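Local coordinates for protein beta-L-arabinobiosidase (Bacteroides thetaiotaomicron, PDB 5MQR) that probably hydrolyses glycosidic bonds in plant pectin as a beta-L-arabinobiosidase, and may also act as an exo-alpha-sialidase, at residues Y674-W677 / S678-K681; F976-M979 / E980-V983. All blocks are in the same frame, centred on the assembly; numbering follows the deposited sequence.

How the interactions relate
Both contacts run along a single helix, 674-681 on helix 666-680 and 976-983 on helix 972-985, and their centres lie about 19 Å apart. Interaction 1 is buried throughout: two of its charged side chains lie over an indole, and its arginines find carbonyl, amide or hydroxyl partners within the chain. Interaction 2 reaches from core to surface, with Phe976, Met979 and Tyr982 packed inward and an arginine–glutamate salt bridge towards solvent. The two helices pack together through Phe668 of the first, against Met979, Glu980 and Val983 of the second. A probable hydrogen bond, Arg675 NH1 to Tyr982 OH at 3.2 Å, joins the two interactions directly.

Interaction 1. Residues Y674-W677 / S678-K681; sequences YRWW and SLRK
Trp677 and Arg680 lie side by side and point the same way, and the guanidinium sits over the five-membered ring of the indole in a cation-pi contact. Arg680 CZ is 4.5 Å from the centroid of the Trp677 five-membered ring. The two planes are 60° apart, which brings NH1 down towards the indole instead of stacking the groups flat. With CG anti to the backbone N (chi1 177°), and so beside its own carbonyl carbon, the Trp677 ring runs alongside the Arg680 side chain. Over the same face Lys681 makes a CH-pi contact, its CE 3.9 Å from the centroid of the Trp677 six-membered ring. A long aliphatic chain suits this place, since its last methylene, CE, lies on the indole while NZ goes on to Asn647 OD1.

Hydrogen bonds add a second layer. Arg680 NH1 also donates to Trp677 O at 2.9 Å, in a bond bent to 142°, whereas Lys681 N turns to Ser678 O, 3.0 Å away. Arg680 NH2 is taken by Asn647 and Ile645, and Trp677 NE1 by Asn634 OD1, so these buried donors have partners. In the backbone, Ser678 N to Tyr674 O, Leu679 N to Arg675 O and Arg680 N to Trp676 O are the i-to-i+4 bonds of an alpha helix. That helix, 666-680, packs against helices 647-657, 712-719 and 1022-1029 in the mostly helical part of the chain, consistent with the alpha/alpha barrel of six-hairpin glycosidases.

The apolar contacts are of two sorts. Leu679 CD2 meets the edge of the Trp676 indole, 3.7 Å from CZ3, a branched tip that fits against a ring rim next to helix 712-719. Ser678, a small residue, sets CB over the rim of one face of the Tyr674 ring, 4.3 Å above its plane.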
# COMPACT_ATOMS: atom_id res chain seq x y z
N TYR A 674 0.07 -9.00 22.62
CA TYR A 674 0.16 -9.44 23.99
C TYR A 674 1.54 -10.03 24.34
O TYR A 674 2.09 -9.74 25.39
CB TYR A 674 -0.93 -10.47 24.33
CG TYR A 674 -0.77 -11.08 25.71
CD1 TYR A 674 -1.10 -10.36 26.85
CD2 TYR A 674 -0.24 -12.34 25.87
CE1 TYR A 674 -0.93 -10.89 28.11
CE2 TYR A 674 -0.06 -12.90 27.14
CZ TYR A 674 -0.41 -12.17 28.25
OH TYR A 674 -0.26 -12.71 29.50
N ARG A 675 2.09 -10.85 23.47
CA ARG A 675 3.33 -11.57 23.79
C ARG A 675 4.51 -10.61 23.80
O ARG A 675 5.44 -10.82 24.58
CB ARG A 675 3.56 -12.73 22.83
CG ARG A 675 2.63 -13.92 23.11
CD ARG A 675 2.90 -14.59 24.46
NE ARG A 675 4.26 -15.08 24.52
CZ ARG A 675 4.64 -16.35 24.36
NH1 ARG A 675 3.77 -17.35 24.18
NH2 ARG A 675 5.94 -16.62 24.41
N TRP A 676 4.45 -9.55 22.99
CA TRP A 676 5.47 -8.51 23.13
C TRP A 676 5.34 -7.77 24.47
O TRP A 676 6.34 -7.52 25.13
CB TRP A 676 5.45 -7.50 21.99
CG TRP A 676 6.01 -7.98 20.72
CD1 TRP A 676 5.40 -7.93 19.50
CD2 TRP A 676 7.30 -8.55 20.49
NE1 TRP A 676 6.22 -8.44 18.53
CE2 TRP A 676 7.39 -8.84 19.10
CE3 TRP A 676 8.37 -8.88 21.32
CZ2 TRP A 676 8.51 -9.42 18.52
CZ3 TRP A 676 9.50 -9.46 20.74
CH2 TRP A 676 9.56 -9.72 19.36
N TRP A 677 4.11 -7.42 24.85
CA TRP A 677 3.81 -6.71 26.08
C TRP A 677 4.21 -7.54 27.30
O TRP A 677 4.66 -7.02 28.32
CB TRP A 677 2.30 -6.40 26.11
CG TRP A 677 1.76 -5.72 27.34
CD1 TRP A 677 1.71 -4.39 27.59
CD2 TRP A 677 1.14 -6.36 28.44
NE1 TRP A 677 1.11 -4.15 28.79
CE2 TRP A 677 0.74 -5.35 29.34
CE3 TRP A 677 0.89 -7.69 28.77
CZ2 TRP A 677 0.12 -5.62 30.55
CZ3 TRP A 677 0.25 -7.96 29.97
CH2 TRP A 677 -0.13 -6.93 30.84
N SER A 678 4.02 -8.84 27.18
CA SER A 678 4.39 -9.77 28.20
C SER A 678 5.90 -9.91 28.32
O SER A 678 6.45 -9.74 29.39
CB SER A 678 3.80 -11.14 27.89
OG SER A 678 3.90 -11.87 29.08
N LEU A 679 6.56 -10.22 27.20
CA LEU A 679 8.02 -10.36 27.16
C LEU A 679 8.72 -9.16 27.78
O LEU A 679 9.66 -9.30 28.53
CB LEU A 679 8.52 -10.53 25.73
CG LEU A 679 10.03 -10.66 25.57
CD1 LEU A 679 10.50 -12.03 26.04
CD2 LEU A 679 10.46 -10.42 24.15
N ARG A 680 8.21 -7.97 27.49
CA ARG A 680 8.81 -6.74 27.98
C ARG A 680 8.92 -6.67 29.51
O ARG A 680 9.87 -6.07 30.04
CB ARG A 680 8.15 -5.50 27.33
CG ARG A 680 7.79 -4.34 28.25
CD ARG A 680 6.44 -4.71 28.81
NE ARG A 680 6.20 -4.17 30.08
CZ ARG A 680 5.04 -4.24 30.70
NH1 ARG A 680 3.96 -4.85 30.19
NH2 ARG A 680 4.98 -3.68 31.89
N LYS A 681 7.99 -7.32 30.22
CA LYS A 681 8.01 -7.36 31.68
C LYS A 681 9.27 -8.00 32.22
O LYS A 681 9.66 -7.75 33.37
CB LYS A 681 6.82 -8.14 32.24
CG LYS A 681 5.46 -7.47 32.05
CD LYS A 681 4.33 -8.42 32.45
CE LYS A 681 2.97 -7.73 32.47
NZ LYS A 681 2.84 -6.79 33.63

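Interaction 2. Residues F976-M979 / E980-V983; sequences FRQM and ELYV
Arg977 and Glu980, one turn apart on helix 972-985, form a salt bridge between NH1 and OE1 at 2.8 Å. The helix belongs to the glycoside hydrolase domain, as one of the helices of what is probably an alpha/alpha barrel, and packs against helices 948-964, 1022-1029 and 666-680. The oxygen lies nearly in the guanidinium plane, but NH1 meets it from above the carboxylate, 42° out of that plane. The two flat groups stand almost perpendicular, 88° apart. Bending at chi2 (55°) turns the arginine chain along the helix towards its acceptor.

The carboxylate is engaged at both oxygens, because Gln665 NE2 donates to OE2. An alanine in place of Glu980 would probably leave Arg977 NH1 without its anionic mate and Gln665 NE2 without this acceptor. Leu981 CD2 lies over the centre of one guanidinium face, 3.8 Å from Arg977 CZ, an apolar cover for the flat cation that leaves its in-plane edge to the glutamate. The other methyl of the leucine, CD1, comes 3.8 Å from Gln978 NE2.

All four amides of 980-983 have acceptors one turn back: Glu980 N bonds Phe976 O at 2.8 Å, and those of Leu981, Tyr982 and Val983 go to Arg977 O, Gln978 O and Met979 O. Tyr982 suits its inward place by pairing a ring, edge-to-face with Phe1021, with a hydroxyl bonded to Thr1020 O; its backbone O accepts from Ser985 OG and Gln986 NE2. Flexible and apolar, Met979, present as selenomethionine, packs against Leu955, Leu1024 and Met1025. Phe976 brings CE1 to 4.0 Å from Glu980 OE2, while its ring meets Phe668 and Trp1051. At the far end of the contact, Val983 CG2 rests 3.3 Å from Met979 O.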
# COMPACT_ATOMS: atom_id res chain seq x y z
N PHE A 976 -0.79 -23.88 10.15
CA PHE A 976 -1.67 -22.78 10.54
C PHE A 976 -2.55 -23.18 11.70
O PHE A 976 -2.71 -22.43 12.65
CB PHE A 976 -2.57 -22.31 9.39
CG PHE A 976 -3.39 -21.09 9.73
CD1 PHE A 976 -4.65 -21.22 10.30
CD2 PHE A 976 -2.88 -19.82 9.52
CE1 PHE A 976 -5.40 -20.11 10.64
CE2 PHE A 976 -3.63 -18.70 9.83
CZ PHE A 976 -4.89 -18.83 10.41
N ARG A 977 -3.12 -24.38 11.60
CA ARG A 977 -4.05 -24.88 12.60
C ARG A 977 -3.37 -25.02 13.96
O ARG A 977 -3.97 -24.69 14.97
CB ARG A 977 -4.68 -26.21 12.14
CG ARG A 977 -5.74 -26.82 13.06
CD ARG A 977 -6.87 -25.82 13.36
NE ARG A 977 -7.87 -26.40 14.26
CZ ARG A 977 -8.75 -25.70 14.99
NH1 ARG A 977 -8.80 -24.37 14.98
NH2 ARG A 977 -9.60 -26.37 15.77
N GLN A 978 -2.13 -25.47 13.99
CA GLN A 978 -1.41 -25.61 15.26
C GLN A 978 -1.02 -24.25 15.84
O GLN A 978 -1.05 -24.09 17.05
CB GLN A 978 -0.17 -26.51 15.13
CG GLN A 978 -0.51 -27.99 15.03
CD GLN A 978 -1.37 -28.47 16.20
OE1 GLN A 978 -1.20 -28.03 17.32
NE2 GLN A 978 -2.31 -29.36 15.94
N MSE A 979 -0.69 -23.29 14.98
CA MSE A 979 -0.51 -21.92 15.43
C MSE A 979 -1.80 -21.34 15.97
O MSE A 979 -1.77 -20.64 16.97
CB MSE A 979 0.05 -21.01 14.34
CG MSE A 979 1.50 -21.35 14.01
SE MSE A 979 2.70 -20.70 15.42
CE MSE A 979 2.59 -18.75 15.09
N GLU A 980 -2.93 -21.64 15.34
CA GLU A 980 -4.23 -21.18 15.81
C GLU A 980 -4.59 -21.74 17.21
O GLU A 980 -5.09 -21.01 18.08
CB GLU A 980 -5.32 -21.56 14.79
CG GLU A 980 -6.70 -21.01 15.13
CD GLU A 980 -7.67 -21.06 13.95
OE1 GLU A 980 -7.91 -22.17 13.46
OE2 GLU A 980 -8.18 -20.00 13.51
N LEU A 981 -4.34 -23.03 17.41
CA LEU A 981 -4.55 -23.66 18.70
C LEU A 981 -3.60 -23.09 19.78
O LEU A 981 -4.01 -22.90 20.92
CB LEU A 981 -4.39 -25.18 18.59
CG LEU A 981 -5.43 -25.93 17.75
CD1 LEU A 981 -5.16 -27.45 17.66
CD2 LEU A 981 -6.83 -25.69 18.29
N TYR A 982 -2.36 -22.81 19.42
CA TYR A 982 -1.44 -22.16 20.34
C TYR A 982 -2.02 -20.79 20.76
O TYR A 982 -2.04 -20.42 21.95
CB TYR A 982 -0.06 -22.02 19.70
CG TYR A 982 1.08 -21.53 20.58
CD1 TYR A 982 1.00 -21.55 21.98
CD2 TYR A 982 2.25 -21.08 20.01
CE1 TYR A 982 2.06 -21.11 22.77
CE2 TYR A 982 3.32 -20.65 20.79
CZ TYR A 982 3.21 -20.66 22.16
OH TYR A 982 4.29 -20.22 22.91
N VAL A 983 -2.56 -20.07 19.79
CA VAL A 983 -3.27 -18.81 20.08
C VAL A 983 -4.47 -19.00 21.01
O VAL A 983 -4.54 -18.37 22.05
CB VAL A 983 -3.69 -18.07 18.77
CG1 VAL A 983 -4.58 -16.87 19.08
CG2 VAL A 983 -2.45 -17.59 18.00